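Local coordinates for flagella basal body P-ring formation protein FlgA (Salmonella typhimurium, PDB 3TEE) that takes part in assembling the flagellar P-ring in the periplasm, where it may act as a chaperone or modulator, at residues L32-M43 with V55-L66. Numbering follows the deposited sequence.
Sequences LLPSCEQPAFSM and VVARCANEKRYL. With GOL (glycerol), chain C.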
ATOM      1  N   LEU A  32      16.060  -4.660  34.538  1.00 61.58           N
ATOM      2  CA  LEU A  32      15.257  -3.526  34.108  1.00 59.64           C
ATOM      3  C   LEU A  32      13.793  -3.894  33.760  1.00 55.73           C
ATOM      4  O   LEU A  32      13.109  -3.129  33.083  1.00 53.86           O
ATOM      5  CB  LEU A  32      15.954  -2.635  33.063  1.00 60.28           C
ATOM      6  CG  LEU A  32      16.450  -3.235  31.758  1.00 65.21           C
ATOM      7  CD1 LEU A  32      15.402  -3.107  30.660  1.00 65.81           C
ATOM      8  CD2 LEU A  32      17.698  -2.519  31.295  1.00 67.39           C
ATOM      9  N   LEU A  33      13.310  -5.053  34.268  1.00 47.03           N
ATOM     10  CA  LEU A  33      11.930  -5.497  34.062  1.00 44.60           C
ATOM     11  C   LEU A  33      10.989  -4.728  34.987  1.00 44.14           C
ATOM     12  O   LEU A  33      11.399  -4.351  36.096  1.00 43.41           O
ATOM     13  CB  LEU A  33      11.766  -7.012  34.330  1.00 43.68           C
ATOM     14  CG  LEU A  33      12.291  -7.981  33.262  1.00 47.08           C
ATOM     15  CD1 LEU A  33      12.195  -9.419  33.771  1.00 47.74           C
ATOM     16  CD2 LEU A  33      11.527  -7.841  31.932  1.00 45.37           C
ATOM     17  N   PRO A  34       9.718  -4.492  34.580  1.00 39.18           N
ATOM     18  CA  PRO A  34       8.780  -3.791  35.488  1.00 38.98           C
ATOM     19  C   PRO A  34       8.546  -4.582  36.786  1.00 42.89           C
ATOM     20  O   PRO A  34       8.565  -5.815  36.758  1.00 41.01           O
ATOM     21  CB  PRO A  34       7.502  -3.693  34.660  1.00 40.06           C
ATOM     22  CG  PRO A  34       7.629  -4.739  33.632  1.00 42.56           C
ATOM     23  CD  PRO A  34       9.067  -4.824  33.299  1.00 38.60           C
ATOM     24  N   SER A  35       8.372  -3.885  37.916  1.00 41.15           N
ATOM     25  CA  SER A  35       8.166  -4.517  39.230  1.00 41.90           C
ATOM     26  C   SER A  35       6.707  -4.844  39.497  1.00 46.24           C
ATOM     27  O   SER A  35       6.431  -5.709  40.328  1.00 47.08           O
ATOM     28  CB  SER A  35       8.652  -3.595  40.345  1.00 48.26           C
ATOM     29  OG  SER A  35       9.989  -3.181  40.124  1.00 64.13           O
ATOM     30  N   CYS A  36       5.766  -4.086  38.898  1.00 39.99           N
ATOM     31  CA  CYS A  36       4.358  -4.306  39.198  1.00 38.28           C
ATOM     32  C   CYS A  36       3.801  -5.583  38.582  1.00 41.17           C
ATOM     33  O   CYS A  36       4.402  -6.163  37.673  1.00 40.00           O
ATOM     34  CB  CYS A  36       3.519  -3.083  38.848  1.00 38.20           C
ATOM     35  SG  CYS A  36       3.435  -2.751  37.072  1.00 40.41           S
ATOM     36  N   GLU A  37       2.631  -6.001  39.075  1.00 38.64           N
ATOM     37  CA  GLU A  37       1.925  -7.218  38.661  1.00 39.39           C
ATOM     38  C   GLU A  37       1.397  -7.103  37.224  1.00 40.47           C
ATOM     39  O   GLU A  37       1.463  -8.073  36.466  1.00 38.23           O
ATOM     40  CB  GLU A  37       0.743  -7.413  39.622  1.00 42.43           C
ATOM     41  CG  GLU A  37       0.122  -8.792  39.647  1.00 62.14           C
ATOM     42  CD  GLU A  37      -0.962  -8.909  40.700  1.00 95.20           C
ATOM     43  OE1 GLU A  37      -0.672  -8.645  41.889  1.00 95.65           O
ATOM     44  OE2 GLU A  37      -2.111  -9.244  40.331  1.00 96.46           O
ATOM     45  N   GLN A  38       0.824  -5.928  36.874  1.00 35.47           N
ATOM     46  CA  GLN A  38       0.209  -5.728  35.575  1.00 35.30           C
ATOM     47  C   GLN A  38       0.784  -4.457  34.903  1.00 37.30           C
ATOM     48  O   GLN A  38       0.127  -3.423  34.900  1.00 35.80           O
ATOM     49  CB  GLN A  38      -1.333  -5.645  35.758  1.00 36.99           C
ATOM     50  CG  GLN A  38      -2.119  -5.764  34.439  1.00 38.73           C
ATOM     51  CD  GLN A  38      -3.565  -5.318  34.560  1.00 50.52           C
ATOM     52  OE1 GLN A  38      -4.094  -5.068  35.651  1.00 50.56           O
ATOM     53  NE2 GLN A  38      -4.202  -5.097  33.426  1.00 49.03           N
ATOM     54  N   PRO A  39       2.017  -4.491  34.367  1.00 33.98           N
ATOM     55  CA  PRO A  39       2.546  -3.277  33.717  1.00 33.14           C
ATOM     56  C   PRO A  39       1.732  -2.872  32.499  1.00 34.81           C
ATOM     57  O   PRO A  39       1.121  -3.725  31.860  1.00 32.66           O
ATOM     58  CB  PRO A  39       3.965  -3.677  33.298  1.00 34.22           C
ATOM     59  CG  PRO A  39       3.993  -5.156  33.323  1.00 38.89           C
ATOM     60  CD  PRO A  39       2.966  -5.626  34.280  1.00 34.89           C
ATOM     61  N   ALA A  40       1.698  -1.572  32.195  1.00 31.48           N
ATOM     62  CA  ALA A  40       1.036  -1.102  30.980  1.00 29.49           C
ATOM     63  C   ALA A  40       2.102  -1.144  29.871  1.00 31.03           C
ATOM     64  O   ALA A  40       3.144  -0.505  30.004  1.00 31.63           O
ATOM     65  CB  ALA A  40       0.520   0.318  31.181  1.00 30.12           C
ATOM     66  N   PHE A  41       1.850  -1.884  28.789  1.00 26.63           N
ATOM     67  CA  PHE A  41       2.779  -1.974  27.650  1.00 26.51           C
ATOM     68  C   PHE A  41       2.351  -1.052  26.538  1.00 31.13           C
ATOM     69  O   PHE A  41       1.154  -0.923  26.254  1.00 30.07           O
ATOM     70  CB  PHE A  41       2.835  -3.390  27.049  1.00 27.71           C
ATOM     71  CG  PHE A  41       3.268  -4.465  28.009  1.00 30.30           C
ATOM     72  CD1 PHE A  41       4.438  -4.329  28.751  1.00 32.29           C
ATOM     73  CD2 PHE A  41       2.548  -5.653  28.114  1.00 33.41           C
ATOM     74  CE1 PHE A  41       4.843  -5.331  29.636  1.00 33.27           C
ATOM     75  CE2 PHE A  41       2.949  -6.651  29.010  1.00 37.16           C
ATOM     76  CZ  PHE A  41       4.092  -6.479  29.765  1.00 33.48           C
ATOM     77  N   SER A  42       3.326  -0.448  25.885  1.00 28.71           N
ATOM     78  CA  SER A  42       3.053   0.429  24.733  1.00 29.29           C
ATOM     79  C   SER A  42       4.255   0.466  23.817  1.00 33.23           C
ATOM     80  O   SER A  42       5.386   0.145  24.215  1.00 30.41           O
ATOM     81  CB  SER A  42       2.682   1.848  25.166  1.00 32.07           C
ATOM     82  OG  SER A  42       3.738   2.447  25.893  1.00 37.81           O
ATOM     83  N   MET A  43       3.987   0.808  22.567  1.00 32.94           N
ATOM     84  CA  MET A  43       5.019   0.970  21.547  1.00 50.90           C
ATOM     85  C   MET A  43       4.880   2.306  20.820  1.00 82.68           C
ATOM     86  O   MET A  43       4.175   3.196  21.290  1.00 54.14           O
ATOM     87  CB  MET A  43       4.950  -0.177  20.562  1.00 52.84           C
ATOM     88  CG  MET A  43       5.467  -1.465  21.125  1.00 56.57           C
ATOM     89  SD  MET A  43       5.739  -2.628  19.790  1.00 60.57           S
ATOM     90  CE  MET A  43       6.951  -1.711  18.853  1.00 57.41           C
ATOM     91  N   VAL A  55       9.692  -2.038  23.702  1.00 32.77           N
ATOM     92  CA  VAL A  55       8.396  -1.966  24.386  1.00 31.31           C
ATOM     93  C   VAL A  55       8.570  -1.122  25.630  1.00 31.99           C
ATOM     94  O   VAL A  55       9.457  -1.410  26.435  1.00 31.55           O
ATOM     95  CB  VAL A  55       7.860  -3.371  24.761  1.00 34.99           C
ATOM     96  CG1 VAL A  55       6.591  -3.278  25.627  1.00 34.19           C
ATOM     97  CG2 VAL A  55       7.606  -4.211  23.518  1.00 35.02           C
ATOM     98  N   VAL A  56       7.681  -0.145  25.822  1.00 28.29           N
ATOM     99  CA  VAL A  56       7.654   0.659  27.027  1.00 29.65           C
ATOM    100  C   VAL A  56       6.744  -0.102  28.007  1.00 33.89           C
ATOM    101  O   VAL A  56       5.648  -0.516  27.633  1.00 31.88           O
ATOM    102  CB  VAL A  56       7.181   2.114  26.770  1.00 35.10           C
ATOM    103  CG1 VAL A  56       7.021   2.875  28.090  1.00 35.01           C
ATOM    104  CG2 VAL A  56       8.176   2.838  25.855  1.00 35.71           C
ATOM    105  N   ALA A  57       7.231  -0.346  29.225  1.00 31.04           N
ATOM    106  CA  ALA A  57       6.448  -1.044  30.251  1.00 30.13           C
ATOM    107  C   ALA A  57       6.354  -0.112  31.442  1.00 33.40           C
ATOM    108  O   ALA A  57       7.380   0.256  32.034  1.00 31.53           O
ATOM    109  CB  ALA A  57       7.122  -2.357  30.642  1.00 29.45           C
ATOM    110  N   ARG A  58       5.131   0.334  31.755  1.00 30.05           N
ATOM    111  CA  ARG A  58       4.944   1.289  32.839  1.00 30.78           C
ATOM    112  C   ARG A  58       4.360   0.651  34.069  1.00 33.48           C
ATOM    113  O   ARG A  58       3.458  -0.163  33.954  1.00 32.63           O
ATOM    114  CB  ARG A  58       4.018   2.448  32.411  1.00 33.06           C
ATOM    115  CG  ARG A  58       4.636   3.434  31.414  1.00 36.42           C
ATOM    116  CD  ARG A  58       3.659   4.589  31.207  1.00 39.44           C
ATOM    117  NE  ARG A  58       4.216   5.692  30.418  1.00 43.72           N
ATOM    118  CZ  ARG A  58       4.284   5.703  29.094  1.00 52.15           C
ATOM    119  NH1 ARG A  58       4.795   6.748  28.458  1.00 43.03           N
ATOM    120  NH2 ARG A  58       3.857   4.662  28.392  1.00 41.89           N
ATOM    121  N   CYS A  59       4.814   1.093  35.234  1.00 31.96           N
ATOM    122  CA  CYS A  59       4.296   0.729  36.561  1.00 33.50           C
ATOM    123  C   CYS A  59       4.256   2.043  37.307  1.00 36.66           C
ATOM    124  O   CYS A  59       4.832   3.036  36.834  1.00 35.57           O
ATOM    125  CB  CYS A  59       5.232  -0.248  37.280  1.00 35.55           C
ATOM    126  SG  CYS A  59       5.250  -1.919  36.611  1.00 39.74           S
ATOM    127  N   ALA A  60       3.640   2.064  38.504  1.00 34.32           N
ATOM    128  CA  ALA A  60       3.708   3.247  39.355  1.00 36.73           C
ATOM    129  C   ALA A  60       5.236   3.521  39.568  1.00 42.42           C
ATOM    130  O   ALA A  60       5.984   2.582  39.860  1.00 42.88           O
ATOM    131  CB  ALA A  60       3.044   2.952  40.695  1.00 38.31           C
ATOM    132  N   ASN A  61       5.698   4.756  39.338  1.00 39.57           N
ATOM    133  CA  ASN A  61       7.130   5.117  39.477  1.00 41.05           C
ATOM    134  C   ASN A  61       8.126   4.402  38.567  1.00 41.25           C
ATOM    135  O   ASN A  61       9.328   4.434  38.863  1.00 39.96           O
ATOM    136  CB  ASN A  61       7.628   5.073  40.957  1.00 48.74           C
ATOM    137  CG  ASN A  61       6.615   5.558  41.942  1.00 65.92           C
ATOM    138  OD1 ASN A  61       6.163   6.702  41.889  1.00 62.76           O
ATOM    139  ND2 ASN A  61       6.176   4.655  42.796  1.00 60.72           N
ATOM    140  N   GLU A  62       7.668   3.766  37.459  1.00 34.82           N
ATOM    141  CA  GLU A  62       8.603   3.157  36.518  1.00 33.45           C
ATOM    142  C   GLU A  62       8.163   3.337  35.096  1.00 35.75           C
ATOM    143  O   GLU A  62       6.990   3.164  34.792  1.00 35.34           O
ATOM    144  CB  GLU A  62       8.793   1.640  36.740  1.00 35.18           C
ATOM    145  CG  GLU A  62       9.339   1.239  38.100  1.00 46.69           C
ATOM    146  CD  GLU A  62       9.301  -0.252  38.375  1.00 53.18           C
ATOM    147  OE1 GLU A  62       9.316  -1.046  37.409  1.00 41.48           O
ATOM    148  OE2 GLU A  62       9.294  -0.624  39.566  1.00 62.16           O
ATOM    149  N   LYS A  63       9.123   3.556  34.204  1.00 31.84           N
ATOM    150  CA  LYS A  63       8.895   3.570  32.771  1.00 31.06           C
ATOM    151  C   LYS A  63      10.066   2.779  32.173  1.00 35.22           C
ATOM    152  O   LYS A  63      11.118   3.347  31.888  1.00 35.51           O
ATOM    153  CB  LYS A  63       8.799   5.011  32.222  1.00 32.14           C
ATOM    154  CG  LYS A  63       8.582   5.027  30.710  1.00 39.32           C
ATOM    155  CD  LYS A  63       8.654   6.455  30.165  1.00 45.17           C
ATOM    156  CE  LYS A  63       8.262   6.489  28.712  1.00 48.02           C
ATOM    157  NZ  LYS A  63       8.559   7.818  28.124  1.00 51.74           N
ATOM    158  N   ARG A  64       9.905   1.466  32.057  1.00 31.12           N
ATOM    159  CA  ARG A  64      10.974   0.594  31.555  1.00 31.14           C
ATOM    160  C   ARG A  64      10.985   0.574  30.057  1.00 37.29           C
ATOM    161  O   ARG A  64       9.907   0.576  29.449  1.00 37.34           O
ATOM    162  CB  ARG A  64      10.792  -0.859  32.045  1.00 31.28           C
ATOM    163  CG  ARG A  64      10.613  -1.006  33.574  1.00 35.34           C
ATOM    164  CD  ARG A  64      11.804  -0.505  34.374  1.00 42.18           C
ATOM    165  NE  ARG A  64      11.691  -0.913  35.773  1.00 46.24           N
ATOM    166  CZ  ARG A  64      12.715  -1.032  36.606  1.00 60.58           C
ATOM    167  NH1 ARG A  64      13.946  -0.747  36.200  1.00 44.55           N
ATOM    168  NH2 ARG A  64      12.519  -1.448  37.849  1.00 50.89           N
ATOM    169  N   TYR A  65      12.193   0.508  29.456  1.00 35.20           N
ATOM    170  CA  TYR A  65      12.359   0.371  28.010  1.00 36.47           C
ATOM    171  C   TYR A  65      12.845  -1.051  27.795  1.00 40.58           C
ATOM    172  O   TYR A  65      14.006  -1.362  28.093  1.00 42.37           O
ATOM    173  CB  TYR A  65      13.391   1.363  27.431  1.00 41.04           C
ATOM    174  CG  TYR A  65      13.072   2.838  27.530  1.00 47.41           C
ATOM    175  CD1 TYR A  65      11.756   3.294  27.469  1.00 50.34           C
ATOM    176  CD2 TYR A  65      14.088   3.789  27.571  1.00 49.99           C
ATOM    177  CE1 TYR A  65      11.459   4.661  27.515  1.00 50.91           C
ATOM    178  CE2 TYR A  65      13.805   5.155  27.584  1.00 52.03           C
ATOM    179  CZ  TYR A  65      12.488   5.586  27.568  1.00 60.75           C
ATOM    180  OH  TYR A  65      12.210   6.932  27.613  1.00 66.50           O
ATOM    181  N   LEU A  66      11.954  -1.933  27.357  1.00 33.55           N
ATOM    182  CA  LEU A  66      12.316  -3.326  27.150  1.00 33.17           C
ATOM    183  C   LEU A  66      12.691  -3.578  25.705  1.00 38.46           C
ATOM    184  O   LEU A  66      12.105  -2.986  24.799  1.00 38.54           O
ATOM    185  CB  LEU A  66      11.181  -4.287  27.584  1.00 32.58           C
ATOM    186  CG  LEU A  66      10.537  -4.063  28.968  1.00 35.51           C
ATOM    187  CD1 LEU A  66       9.431  -5.064  29.194  1.00 34.35           C
ATOM    188  CD2 LEU A  66      11.579  -4.147  30.125  1.00 38.14           C
TER
HETATM  189  C1  GOL C 302       3.478   5.448  25.446  1.00 68.57           C
HETATM  190  O1  GOL C 302       2.749   6.643  25.187  1.00 69.43           O
HETATM  191  C2  GOL C 302       4.858   5.408  24.757  1.00 67.84           C
HETATM  192  O2  GOL C 302       5.106   4.085  24.225  1.00 66.27           O
HETATM  193  C3  GOL C 302       5.970   5.742  25.755  1.00 68.53           C
HETATM  194  O3  GOL C 302       6.685   6.954  25.462  1.00 69.50           O
HETATM  195  O   HOH W   1       3.269   1.877  28.447  1.00 36.16           O
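Glu62 OE1 is gripped by two donors: the backbone N of Ser35, 3.0 Å away on the syn side of the carboxylate, and Arg64 NE, which reaches OE1 from above the carboxylate plane in a salt bridge of 2.9 Å. The second oxygen, OE2, takes the hydroxyl of Ser35 OG at 2.7 Å through its syn lone pair; three donors on one carboxylate would favour its ionised form. Arg64, bent at its second torsion (chi2 -61°), brings one guanidinium face to Leu33 O, which lies toward the rim of the group and would suit its charge. Next to Ser35, the Cys36-Cys59 disulfide ties the loop to the end of strand 53-59, and Pro34 CB rests 3.5 Å from Cys59 SG. A type II turn from Cys59 to Glu62 brings these two anchors of the loop together. Strand 40-42 then forms a beta hairpin with strand 53-59: Ala40 and Ser42 exchange paired backbone hydrogen bonds with Arg58 and Val56, while Phe41 CD1 lies 3.8 Å from Ala57 CB. On the Arg58 face, a water links Ala40 O, Ser42 OG and Arg58 NH2, and Ser42 OG shares a hydrogen bond with O2 of a glycerol, probably from the crystallisation liquor. Helix 2-14 packs on the Phe41 and Ala57 face, where Phe41 meets the Trp10 ring and Pro34 touches Ile3, with strand 62-79 flanking strand 53-59 on the side away from strand 40-42.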